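Local coordinates for protein glycoside transferase (Listeria monocytogenes, PDB 6R2M) that is an extracellular glycoside hydrolase linked to exopolysaccharide, and probably cleaves glycosidic bonds in it, and may also have transferase activity, at residues 87-90 / 94-97; 51-56 / 74-79; 219-224 / 272-277; 210-215 / 228-233; 135-138 / 143-146. One frame throughout, in Å; residues are numbered along the deposited sequence.

How the contacts relate
The five contacts follow a chain in which helices dominate over strands; contacts 1 and 2 lie on the opposite side of the chain's centre from contacts 3 and 4. Contacts 1, 2 and 5 belong to the first half: contact 2 joins helices 50-62 and 66-79, contact 1 lies in the loop leading to helix 100-116, and contact 5 starts on the last turn of helix 120-136. Contact 1 lies about 12 Å from contact 2 and 14 Å from contact 5, centre to centre, and touches the latter where Thr97 packs on Phe146. Contacts 3 and 4, centres about 11 Å apart, share helix 209-223, alternate along the chain and meet through Gln277 and Asp231. The helix pairs are consistent with an alpha/alpha barrel.

Contact 1 of 5, residues 87-90 / 94-97; sequences IKWE and ATTT
The long loop between helix 66-79 and helix 100-116 doubles back on itself here, bringing Trp89 and Glu90 against Thr95 and Thr97. One backbone bond pins the crossing: Trp89 N donates to Thr97 O at 3.1 Å (158° at the hydrogen), and the CA-H of Lys88 leans on the same oxygen. The Trp89 side chain lies alongside Thr97, with CG between its own backbone N and carbonyl carbon (chi1 74°), a turn that brings the CD1 edge of the indole to Thr97 OG1 at 3.2 Å. Thr95 CG2 approaches Trp89 CD1 obliquely at 3.5 Å. Polar groups meet a little further along. A water donates to Glu90 OE2 at 2.6 Å and also binds Thr95 OG1 at 2.8 Å, while Glu90 OE1 is taken by His47 and the threonine hydroxyl also pairs with Thr92. The extended Lys88 chain runs past Thr95 O, with CE 3.8 Å from it, before NZ reaches Thr92 O. With no regular strand on either side, this is an irregular loop closed on itself by side chains, water and one main-chain bond, a helix-to-helix connection of a mainly helical fold.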
# COMPACT_ATOMS: atom_id res chain seq x y z
N ILE A 87 -1.36 -13.73 -7.88
CA ILE A 87 -1.82 -12.43 -8.39
C ILE A 87 -0.64 -11.80 -9.13
O ILE A 87 0.36 -11.43 -8.50
CB ILE A 87 -2.33 -11.51 -7.28
CG1 ILE A 87 -3.53 -12.11 -6.54
CG2 ILE A 87 -2.76 -10.15 -7.88
CD1 ILE A 87 -3.99 -11.29 -5.34
N LYS A 88 -0.73 -11.70 -10.46
CA LYS A 88 0.28 -10.98 -11.22
C LYS A 88 0.41 -9.54 -10.72
O LYS A 88 -0.60 -8.87 -10.51
CB LYS A 88 -0.09 -10.96 -12.70
CG LYS A 88 -0.09 -12.30 -13.39
CD LYS A 88 -0.50 -12.08 -14.83
CE LYS A 88 -0.44 -13.36 -15.64
NZ LYS A 88 -0.86 -13.08 -17.04
N TRP A 89 1.65 -9.06 -10.56
CA TRP A 89 1.79 -7.68 -10.07
C TRP A 89 1.33 -6.66 -11.11
O TRP A 89 1.00 -5.53 -10.74
CB TRP A 89 3.24 -7.41 -9.61
CG TRP A 89 4.24 -7.23 -10.71
CD1 TRP A 89 5.01 -8.21 -11.28
CD2 TRP A 89 4.59 -6.01 -11.37
NE1 TRP A 89 5.82 -7.66 -12.25
CE2 TRP A 89 5.57 -6.31 -12.33
CE3 TRP A 89 4.17 -4.68 -11.24
CZ2 TRP A 89 6.14 -5.34 -13.17
CZ3 TRP A 89 4.73 -3.71 -12.07
CH2 TRP A 89 5.70 -4.05 -13.02
N GLU A 90 1.28 -7.03 -12.39
CA GLU A 90 0.60 -6.22 -13.40
C GLU A 90 -0.02 -7.16 -14.43
O GLU A 90 0.40 -8.31 -14.59
CB GLU A 90 1.54 -5.19 -14.05
CG GLU A 90 2.59 -5.75 -14.98
CD GLU A 90 3.40 -4.65 -15.66
OE1 GLU A 90 2.92 -3.49 -15.69
OE2 GLU A 90 4.50 -4.95 -16.16
N ALA A 94 3.18 -11.37 -20.16
CA ALA A 94 4.61 -11.55 -19.91
C ALA A 94 4.96 -11.49 -18.43
O ALA A 94 6.11 -11.77 -18.08
CB ALA A 94 5.42 -10.50 -20.65
N THR A 95 4.02 -11.14 -17.57
CA THR A 95 4.30 -11.02 -16.14
C THR A 95 4.31 -12.40 -15.50
O THR A 95 3.34 -13.15 -15.63
CB THR A 95 3.26 -10.13 -15.46
OG1 THR A 95 3.29 -8.84 -16.08
CG2 THR A 95 3.55 -9.99 -13.95
N THR A 96 5.38 -12.71 -14.78
CA THR A 96 5.54 -14.05 -14.22
C THR A 96 5.70 -14.03 -12.71
O THR A 96 6.05 -15.07 -12.13
CB THR A 96 6.75 -14.76 -14.84
OG1 THR A 96 7.94 -14.01 -14.59
CG2 THR A 96 6.56 -14.93 -16.35
N THR A 97 5.49 -12.89 -12.06
CA THR A 97 5.69 -12.75 -10.63
C THR A 97 4.51 -12.02 -10.00
O THR A 97 3.78 -11.27 -10.66
CB THR A 97 6.98 -11.97 -10.30
OG1 THR A 97 6.99 -10.74 -11.04
CG2 THR A 97 8.21 -12.75 -10.70
O HOH W 1 5.67 -7.31 -16.08

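Contact 2 of 5, residues 51-56 / 74-79; sequences ESIGLY and SHLEKN
His75 O is gripped twice by Asn79: the backbone N of Asn79 donates to it at 3.0 Å in the normal helical pattern, and Asn79 ND2 adds a second bond to His75 O at 3.1 Å. The amide bond is fairly straight, 159° at the hydrogen, and uses a lone pair in the carbonyl plane, while the oxygen itself lies close to the plane of the Asn79 amide. The side chain thus folds back along the last turn of helix 66-79 and is held from rotating there. This turn packs on helix 50-62, running antiparallel to it, and the two helices with their short connection form an alpha-helical hairpin of the kind from which alpha/alpha barrels are built. The contact between them is small and wholly apolar. Ile53 is the sole residue of 51-56 to reach across, and its two branches divide the work. CG1 stands anti to the backbone N (chi1 -171°) and carries CD1 onto the partner helix, where it lies against Leu76 N and CB, with His75 CB beside them. CG2 turns instead to the side chain of Leu76, which crosses that of Ile53 at a slant. On the flanks, Leu76 also packs on Ile106 of helix 100-116, Ile53 touches Gln72, and both His75 and Asn79 lie on Leu36. The isoleucine and leucine side chains approach most closely where Ile53 CG2 comes to 3.9 Å from Leu76 CD1.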
# COMPACT_ATOMS: atom_id res chain seq x y z
N GLU A 51 -1.40 -3.24 -7.64
CA GLU A 51 -1.42 -2.20 -6.63
C GLU A 51 -2.63 -1.29 -6.80
O GLU A 51 -3.36 -1.00 -5.84
CB GLU A 51 -0.12 -1.41 -6.72
CG GLU A 51 -0.04 -0.20 -5.83
CD GLU A 51 1.26 0.52 -6.06
OE1 GLU A 51 1.35 1.30 -7.03
OE2 GLU A 51 2.20 0.29 -5.28
N SER A 52 -2.88 -0.86 -8.04
CA SER A 52 -3.97 0.07 -8.30
C SER A 52 -5.33 -0.57 -8.06
O SER A 52 -6.19 0.03 -7.38
CB SER A 52 -3.89 0.62 -9.72
OG SER A 52 -2.64 1.22 -9.95
N ILE A 53 -5.57 -1.77 -8.60
CA ILE A 53 -6.87 -2.40 -8.39
C ILE A 53 -7.08 -2.71 -6.91
O ILE A 53 -8.19 -2.54 -6.39
CB ILE A 53 -7.06 -3.64 -9.30
CG1 ILE A 53 -8.51 -4.14 -9.25
CG2 ILE A 53 -6.11 -4.78 -8.92
CD1 ILE A 53 -8.82 -5.23 -10.29
N GLY A 54 -6.03 -3.11 -6.20
CA GLY A 54 -6.17 -3.37 -4.78
C GLY A 54 -6.51 -2.11 -3.98
O GLY A 54 -7.31 -2.15 -3.04
N LEU A 55 -5.88 -0.98 -4.34
CA LEU A 55 -6.19 0.27 -3.65
C LEU A 55 -7.62 0.72 -3.96
O LEU A 55 -8.33 1.21 -3.07
CB LEU A 55 -5.19 1.35 -4.06
CG LEU A 55 -3.83 1.25 -3.39
CD1 LEU A 55 -2.82 2.02 -4.21
CD2 LEU A 55 -3.89 1.75 -1.95
N TYR A 56 -8.05 0.54 -5.20
CA TYR A 56 -9.43 0.87 -5.54
C TYR A 56 -10.40 -0.02 -4.78
O TYR A 56 -11.40 0.46 -4.25
CB TYR A 56 -9.61 0.74 -7.05
CG TYR A 56 -10.88 1.37 -7.59
CD1 TYR A 56 -11.45 2.50 -7.02
CD2 TYR A 56 -11.49 0.81 -8.70
CE1 TYR A 56 -12.61 3.06 -7.55
CE2 TYR A 56 -12.65 1.35 -9.23
CZ TYR A 56 -13.19 2.47 -8.66
OH TYR A 56 -14.35 2.99 -9.21
N SER A 74 -14.22 -9.09 -10.37
CA SER A 74 -14.31 -9.77 -11.67
C SER A 74 -13.11 -9.45 -12.55
O SER A 74 -12.55 -10.34 -13.19
CB SER A 74 -15.61 -9.39 -12.37
OG SER A 74 -16.70 -10.06 -11.78
N HIS A 75 -12.71 -8.17 -12.60
CA HIS A 75 -11.51 -7.82 -13.37
C HIS A 75 -10.28 -8.48 -12.78
O HIS A 75 -9.37 -8.90 -13.51
CB HIS A 75 -11.31 -6.30 -13.41
CG HIS A 75 -12.31 -5.58 -14.26
ND1 HIS A 75 -12.56 -5.91 -15.57
CD2 HIS A 75 -13.12 -4.53 -13.98
CE1 HIS A 75 -13.48 -5.10 -16.06
NE2 HIS A 75 -13.84 -4.25 -15.11
N LEU A 76 -10.20 -8.54 -11.45
CA LEU A 76 -9.10 -9.23 -10.80
C LEU A 76 -9.03 -10.70 -11.23
O LEU A 76 -7.97 -11.21 -11.58
CB LEU A 76 -9.24 -9.11 -9.29
CG LEU A 76 -8.07 -9.59 -8.45
CD1 LEU A 76 -6.89 -8.62 -8.61
CD2 LEU A 76 -8.50 -9.71 -6.99
N GLU A 77 -10.18 -11.37 -11.23
CA GLU A 77 -10.20 -12.80 -11.55
C GLU A 77 -9.84 -13.04 -13.00
O GLU A 77 -9.16 -14.01 -13.32
CB GLU A 77 -11.57 -13.39 -11.24
CG GLU A 77 -11.85 -13.46 -9.76
CD GLU A 77 -13.29 -13.78 -9.46
OE1 GLU A 77 -14.16 -13.49 -10.31
OE2 GLU A 77 -13.56 -14.31 -8.36
N LYS A 78 -10.28 -12.15 -13.90
CA LYS A 78 -10.08 -12.41 -15.32
C LYS A 78 -8.72 -11.95 -15.82
O LYS A 78 -8.26 -12.46 -16.85
CB LYS A 78 -11.19 -11.75 -16.13
CG LYS A 78 -12.57 -12.24 -15.71
CD LYS A 78 -13.52 -12.35 -16.89
CE LYS A 78 -14.96 -12.13 -16.47
NZ LYS A 78 -15.34 -10.71 -16.64
N ASN A 79 -8.06 -11.02 -15.14
CA ASN A 79 -6.84 -10.43 -15.68
C ASN A 79 -5.62 -10.59 -14.81
O ASN A 79 -4.51 -10.45 -15.32
CB ASN A 79 -7.04 -8.93 -15.96
CG ASN A 79 -8.10 -8.66 -17.01
OD1 ASN A 79 -7.81 -8.69 -18.21
ND2 ASN A 79 -9.33 -8.42 -16.57

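Contact 3 of 5, residues 219-224 / 272-277; sequences YFDENG and FNKTNQ
Phe220 and Thr275 make the tight half of this contact: the methyl CG2 of Thr275 stands squarely over one face of the Phe220 ring, 3.7 Å from the centroid and 8° off the ring normal, a CH-pi contact. A chi1 of -180° swings the Phe220 ring out from helix 209-223 toward its neighbour. Lys274 O comes up obliquely to the same ring, 3.5 Å from Phe220 CE1. The hydroxyl of Thr275 is occupied elsewhere: Thr275 OG1 bonds to Tyr271 O one helical turn back and accepts from Gln277 NE2 at 3.0 Å; Gln277 NE2 also reaches Asp231. These are the C-terminal ends of two helices, 209-223 and 262-274, in the helical body of the fold: Gly224, with positive phi, terminates the first, and Thr275 is where the second leaves helical geometry. The other half is looser and turned to solvent. Lys274, exposed, bends at both chi3 and chi4, so that its side chain crosses that of Asp221 at about a right angle and forms a salt bridge of 2.9 Å from Lys274 NZ to the syn lone pair of Asp221 OD1. A water spans the pair, donating to Asp221 OD2 at 2.6 Å and accepting a weak bond from Lys274 NZ, while Asp221 also packs on Ile165 of helix 165-170.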
# COMPACT_ATOMS: atom_id res chain seq x y z
N TYR A 219 6.86 -1.03 11.27
CA TYR A 219 7.62 -1.08 12.51
C TYR A 219 6.72 -0.86 13.71
O TYR A 219 6.78 -1.61 14.70
CB TYR A 219 8.72 -0.02 12.47
CG TYR A 219 9.71 -0.13 13.58
CD1 TYR A 219 9.47 0.47 14.81
CD2 TYR A 219 10.90 -0.82 13.40
CE1 TYR A 219 10.40 0.39 15.83
CE2 TYR A 219 11.83 -0.92 14.41
CZ TYR A 219 11.56 -0.32 15.62
OH TYR A 219 12.50 -0.42 16.62
N PHE A 220 5.90 0.19 13.67
CA PHE A 220 5.00 0.46 14.78
C PHE A 220 3.98 -0.66 14.94
O PHE A 220 3.67 -1.08 16.06
CB PHE A 220 4.28 1.79 14.57
CG PHE A 220 3.35 2.13 15.69
CD1 PHE A 220 1.98 1.99 15.52
CD2 PHE A 220 3.83 2.57 16.91
CE1 PHE A 220 1.10 2.29 16.56
CE2 PHE A 220 2.97 2.88 17.94
CZ PHE A 220 1.60 2.75 17.76
N ASP A 221 3.45 -1.14 13.82
CA ASP A 221 2.43 -2.19 13.87
C ASP A 221 2.94 -3.45 14.55
O ASP A 221 2.20 -4.09 15.32
CB ASP A 221 1.95 -2.53 12.46
CG ASP A 221 1.04 -1.47 11.89
OD1 ASP A 221 0.57 -0.60 12.65
OD2 ASP A 221 0.80 -1.51 10.66
N GLU A 222 4.19 -3.84 14.28
CA GLU A 222 4.73 -5.07 14.83
C GLU A 222 5.29 -4.86 16.23
O GLU A 222 5.07 -5.68 17.12
CB GLU A 222 5.82 -5.63 13.91
CG GLU A 222 6.67 -6.76 14.53
CD GLU A 222 5.83 -7.95 14.97
OE1 GLU A 222 4.73 -8.14 14.42
OE2 GLU A 222 6.28 -8.69 15.88
N ASN A 223 6.05 -3.77 16.43
CA ASN A 223 6.82 -3.60 17.65
C ASN A 223 6.10 -2.81 18.73
O ASN A 223 6.52 -2.88 19.90
CB ASN A 223 8.16 -2.93 17.32
CG ASN A 223 9.01 -3.78 16.41
OD1 ASN A 223 9.17 -4.98 16.65
ND2 ASN A 223 9.57 -3.18 15.36
N GLY A 224 5.04 -2.08 18.39
CA GLY A 224 4.25 -1.37 19.37
C GLY A 224 4.80 -0.03 19.78
O GLY A 224 4.21 0.64 20.64
N PHE A 272 0.93 9.47 12.04
CA PHE A 272 0.78 10.33 13.21
C PHE A 272 -0.50 10.01 13.96
O PHE A 272 -0.52 10.02 15.19
CB PHE A 272 0.83 11.80 12.78
CG PHE A 272 2.21 12.30 12.48
CD1 PHE A 272 3.28 11.92 13.28
CD2 PHE A 272 2.45 13.15 11.41
CE1 PHE A 272 4.56 12.40 13.02
CE2 PHE A 272 3.72 13.63 11.15
CZ PHE A 272 4.78 13.25 11.95
N ASN A 273 -1.56 9.62 13.25
CA ASN A 273 -2.78 9.28 13.95
C ASN A 273 -2.67 7.92 14.65
O ASN A 273 -3.20 7.75 15.76
CB ASN A 273 -3.95 9.35 12.98
CG ASN A 273 -4.25 10.79 12.57
OD1 ASN A 273 -4.02 11.72 13.34
ND2 ASN A 273 -4.74 10.98 11.35
N LYS A 274 -1.94 6.97 14.07
CA LYS A 274 -1.73 5.68 14.73
C LYS A 274 -0.86 5.81 15.98
O LYS A 274 -1.00 5.02 16.92
CB LYS A 274 -1.10 4.67 13.77
CG LYS A 274 -2.03 4.20 12.65
CD LYS A 274 -1.25 3.66 11.46
CE LYS A 274 -0.56 2.34 11.79
NZ LYS A 274 -1.53 1.21 11.77
N THR A 275 0.08 6.76 15.99
CA THR A 275 1.07 6.87 17.04
C THR A 275 0.77 7.98 18.04
O THR A 275 1.66 8.41 18.78
CB THR A 275 2.46 7.05 16.43
OG1 THR A 275 2.51 8.29 15.69
CG2 THR A 275 2.75 5.90 15.49
N ASN A 276 -0.48 8.46 18.06
CA ASN A 276 -0.95 9.40 19.07
C ASN A 276 -0.21 10.73 18.97
O ASN A 276 0.23 11.31 19.96
CB ASN A 276 -0.82 8.80 20.48
CG ASN A 276 -1.65 9.54 21.51
OD1 ASN A 276 -2.70 10.09 21.19
ND2 ASN A 276 -1.17 9.55 22.75
N GLN A 277 -0.06 11.21 17.74
CA GLN A 277 0.57 12.50 17.48
C GLN A 277 -0.45 13.39 16.77
O GLN A 277 -0.32 13.66 15.58
CB GLN A 277 1.85 12.33 16.65
CG GLN A 277 2.86 11.38 17.27
CD GLN A 277 4.23 11.48 16.63
OE1 GLN A 277 4.85 12.55 16.58
NE2 GLN A 277 4.71 10.35 16.12
O HOH W 2 -0.06 0.39 9.04

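Contact 4 of 5, residues 210-215 / 228-233; sequences IDQMLI and PNFDNF
Phe230 points its ring from helix 228-241 into the side of helix 209-223, where Gln212 and Met213 receive it from two directions. With CG trans to N (chi1 -171°), the ring is sent straight out from its own helix with CZ leading. Met213 meets it at about a right angle: the chain starts out away from helix 228-241, but bends at chi2 and chi3 carry SD to the ring edge, 3.8 Å from Phe230 CE2. The sulfur lies 5.0 Å from the centroid of the Phe230 ring and 82° off the normal, an edge-on Met-aromatic contact. Gln212 arrives at a slant, its CB 3.7 Å from Phe230 CZ, and its amide plane is turned 51° from that of the ring. Beyond this, Phe190 meets the ring of Phe230, and Met213 also packs on Phe267, Leu268 and Tyr271 of helix 262-274. The two helices follow one another in the chain as a helical hairpin. No hydrogen bond crosses between them: Gln212 CB and OE1 both lie near the ring, with OE1 hydrogen-bonded to Phe190 N, and the polarisable sulfur beside the C-H edge probably holds by dispersion with some electrostatic help.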
# COMPACT_ATOMS: atom_id res chain seq x y z
N ILE A 210 8.15 7.45 0.49
CA ILE A 210 7.02 6.52 0.45
C ILE A 210 7.43 5.20 1.09
O ILE A 210 6.74 4.67 1.97
CB ILE A 210 6.54 6.28 -0.99
CG1 ILE A 210 5.97 7.56 -1.58
CG2 ILE A 210 5.50 5.14 -1.01
CD1 ILE A 210 5.51 7.38 -3.03
N ASP A 211 8.56 4.65 0.65
CA ASP A 211 9.01 3.38 1.21
C ASP A 211 9.38 3.52 2.68
O ASP A 211 9.02 2.66 3.50
CB ASP A 211 10.18 2.85 0.39
CG ASP A 211 9.85 2.76 -1.10
OD1 ASP A 211 8.66 2.54 -1.41
OD2 ASP A 211 10.76 2.90 -1.92
N GLN A 212 10.04 4.63 3.04
CA GLN A 212 10.38 4.85 4.44
C GLN A 212 9.13 4.92 5.32
O GLN A 212 9.12 4.37 6.42
CB GLN A 212 11.22 6.11 4.59
CG GLN A 212 12.61 6.03 3.95
CD GLN A 212 13.57 5.17 4.76
OE1 GLN A 212 13.57 5.24 5.99
NE2 GLN A 212 14.40 4.37 4.09
N MET A 213 8.07 5.60 4.85
CA MET A 213 6.86 5.70 5.67
C MET A 213 6.21 4.33 5.83
O MET A 213 5.70 4.00 6.91
CB MET A 213 5.85 6.68 5.07
CG MET A 213 6.21 8.16 5.22
SD MET A 213 6.66 8.66 6.89
CE MET A 213 5.26 8.02 7.83
N LEU A 214 6.21 3.52 4.77
CA LEU A 214 5.61 2.20 4.89
C LEU A 214 6.38 1.34 5.90
O LEU A 214 5.77 0.59 6.67
CB LEU A 214 5.54 1.53 3.53
CG LEU A 214 4.49 2.16 2.60
CD1 LEU A 214 4.67 1.65 1.19
CD2 LEU A 214 3.08 1.87 3.12
N ILE A 215 7.71 1.44 5.91
CA ILE A 215 8.50 0.69 6.89
C ILE A 215 8.20 1.18 8.29
O ILE A 215 8.04 0.38 9.23
CB ILE A 215 10.01 0.81 6.58
CG1 ILE A 215 10.30 0.24 5.19
CG2 ILE A 215 10.85 0.09 7.68
CD1 ILE A 215 11.66 0.63 4.67
N PRO A 228 12.64 5.58 17.05
CA PRO A 228 12.75 6.99 17.48
C PRO A 228 13.63 7.84 16.60
O PRO A 228 13.45 9.06 16.58
CB PRO A 228 13.34 6.88 18.90
CG PRO A 228 14.11 5.60 18.88
CD PRO A 228 13.29 4.67 18.00
N ASN A 229 14.58 7.24 15.87
CA ASN A 229 15.43 8.02 14.99
C ASN A 229 14.66 8.51 13.78
O ASN A 229 14.78 9.67 13.39
CB ASN A 229 16.63 7.18 14.56
CG ASN A 229 17.39 6.67 15.74
OD1 ASN A 229 18.06 7.44 16.41
ND2 ASN A 229 17.26 5.37 16.04
N PHE A 230 13.88 7.63 13.18
CA PHE A 230 13.04 8.08 12.08
C PHE A 230 11.97 9.04 12.56
O PHE A 230 11.66 10.03 11.89
CB PHE A 230 12.41 6.88 11.36
CG PHE A 230 11.72 7.26 10.11
CD1 PHE A 230 12.43 7.68 9.00
CD2 PHE A 230 10.34 7.17 10.02
CE1 PHE A 230 11.78 8.03 7.81
CE2 PHE A 230 9.68 7.51 8.85
CZ PHE A 230 10.40 7.94 7.74
N ASP A 231 11.37 8.75 13.73
CA ASP A 231 10.32 9.63 14.22
C ASP A 231 10.87 11.03 14.47
O ASP A 231 10.24 12.02 14.10
CB ASP A 231 9.70 9.06 15.50
CG ASP A 231 8.44 9.79 15.92
OD1 ASP A 231 7.46 9.78 15.16
OD2 ASP A 231 8.43 10.39 17.01
N ASN A 232 12.08 11.12 15.04
CA ASN A 232 12.68 12.42 15.29
C ASN A 232 12.97 13.15 13.98
O ASN A 232 12.76 14.37 13.89
CB ASN A 232 13.96 12.28 16.10
CG ASN A 232 14.73 13.58 16.18
OD1 ASN A 232 15.75 13.75 15.51
ND2 ASN A 232 14.23 14.51 16.98
N PHE A 233 13.45 12.44 12.96
CA PHE A 233 13.66 13.08 11.68
C PHE A 233 12.36 13.71 11.17
O PHE A 233 12.35 14.86 10.72
CB PHE A 233 14.19 12.07 10.66
CG PHE A 233 14.40 12.66 9.30
CD1 PHE A 233 15.49 13.45 9.04
CD2 PHE A 233 13.48 12.43 8.28
CE1 PHE A 233 15.68 14.01 7.78
CE2 PHE A 233 13.66 12.98 7.02
CZ PHE A 233 14.76 13.77 6.77

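Contact 5 of 5, residues 135-138 / 143-146; sequences KYSA and PVDF
A short beta-hairpin begins one residue after helix 120-136, and Ser137 grips Val144 at its open end. Two bonds run between the same two residues in opposite senses. Val144 N donates to Ser137 O at 3.0 Å and almost straight (169°), while Ser137 OG donates to Val144 O at 3.0 Å. Both donors stand well above the carbonyl plane they address, so neither uses a lone pair in the ordinary way. The hydroxyl gets there through a chi1 of -160°, which turns OG away from the serine's own N and alongside the loop that follows Pro143. Ser137 is the centre of an inverse gamma turn, closed by a weak bond from Ala138 N to Tyr136 O, and this tight bend turns the chain out of the helix and into the strand. Next to it, Ala138 and Pro143 form an antiparallel, non-hydrogen-bonded pair with CA atoms 4.0 Å apart and side chains diverging, a position that asks no N-H of the proline. Val144 CG2 fills the angle between the chains, 3.7 Å from Ala138 N. Ser137 and Pro143 both pack on Ile100 of helix 100-116, and beyond the pair Asp145 is anchored by His159 and Thr157. The arrangement is that of a two-stranded antiparallel hairpin, 138-139 with 142-143, whose mouth is fastened by a serine at the end of a helix.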
# COMPACT_ATOMS: atom_id res chain seq x y z
N LYS A 135 2.88 -19.57 1.34
CA LYS A 135 3.57 -20.82 1.03
C LYS A 135 4.75 -20.61 0.08
O LYS A 135 5.85 -21.13 0.31
CB LYS A 135 2.58 -21.84 0.46
CG LYS A 135 3.22 -23.16 0.01
CD LYS A 135 2.15 -24.16 -0.39
CE LYS A 135 2.78 -25.47 -0.84
NZ LYS A 135 1.75 -26.41 -1.34
N TYR A 136 4.54 -19.83 -0.98
CA TYR A 136 5.52 -19.76 -2.06
C TYR A 136 6.40 -18.52 -2.03
O TYR A 136 7.57 -18.60 -2.41
CB TYR A 136 4.81 -19.83 -3.42
CG TYR A 136 4.30 -21.22 -3.71
CD1 TYR A 136 5.18 -22.22 -4.10
CD2 TYR A 136 2.96 -21.55 -3.54
CE1 TYR A 136 4.73 -23.51 -4.35
CE2 TYR A 136 2.50 -22.85 -3.79
CZ TYR A 136 3.39 -23.81 -4.19
OH TYR A 136 2.95 -25.09 -4.44
N SER A 137 5.89 -17.37 -1.59
CA SER A 137 6.70 -16.15 -1.60
C SER A 137 7.43 -15.96 -0.27
O SER A 137 7.33 -14.95 0.42
CB SER A 137 5.82 -14.96 -1.96
OG SER A 137 6.65 -13.90 -2.40
N ALA A 138 8.21 -16.98 0.09
CA ALA A 138 8.84 -17.03 1.40
C ALA A 138 10.01 -17.99 1.34
O ALA A 138 10.01 -18.94 0.55
CB ALA A 138 7.85 -17.50 2.48
N PRO A 143 8.95 -14.00 4.68
CA PRO A 143 8.52 -13.54 3.35
C PRO A 143 9.69 -12.98 2.54
O PRO A 143 10.62 -12.39 3.08
CB PRO A 143 7.49 -12.45 3.66
CG PRO A 143 7.80 -12.02 5.08
CD PRO A 143 8.26 -13.28 5.76
N VAL A 144 9.60 -13.18 1.22
CA VAL A 144 10.43 -12.48 0.26
C VAL A 144 9.49 -11.77 -0.73
O VAL A 144 8.28 -11.99 -0.73
CB VAL A 144 11.42 -13.42 -0.46
CG1 VAL A 144 12.41 -14.01 0.54
CG2 VAL A 144 10.68 -14.55 -1.19
N ASP A 145 10.07 -10.91 -1.57
CA ASP A 145 9.23 -9.95 -2.30
C ASP A 145 8.26 -10.62 -3.26
O ASP A 145 7.18 -10.08 -3.53
CB ASP A 145 10.10 -8.98 -3.09
CG ASP A 145 10.83 -8.00 -2.20
OD1 ASP A 145 10.40 -7.79 -1.05
OD2 ASP A 145 11.86 -7.45 -2.65
N PHE A 146 8.64 -11.76 -3.82
CA PHE A 146 7.84 -12.33 -4.89
C PHE A 146 8.24 -13.77 -5.12
O PHE A 146 9.27 -14.24 -4.63
CB PHE A 146 7.97 -11.54 -6.20
CG PHE A 146 9.36 -11.49 -6.74
CD1 PHE A 146 9.92 -12.57 -7.42
CD2 PHE A 146 10.10 -10.33 -6.61
CE1 PHE A 146 11.21 -12.49 -7.92
CE2 PHE A 146 11.39 -10.25 -7.12
CZ PHE A 146 11.94 -11.33 -7.78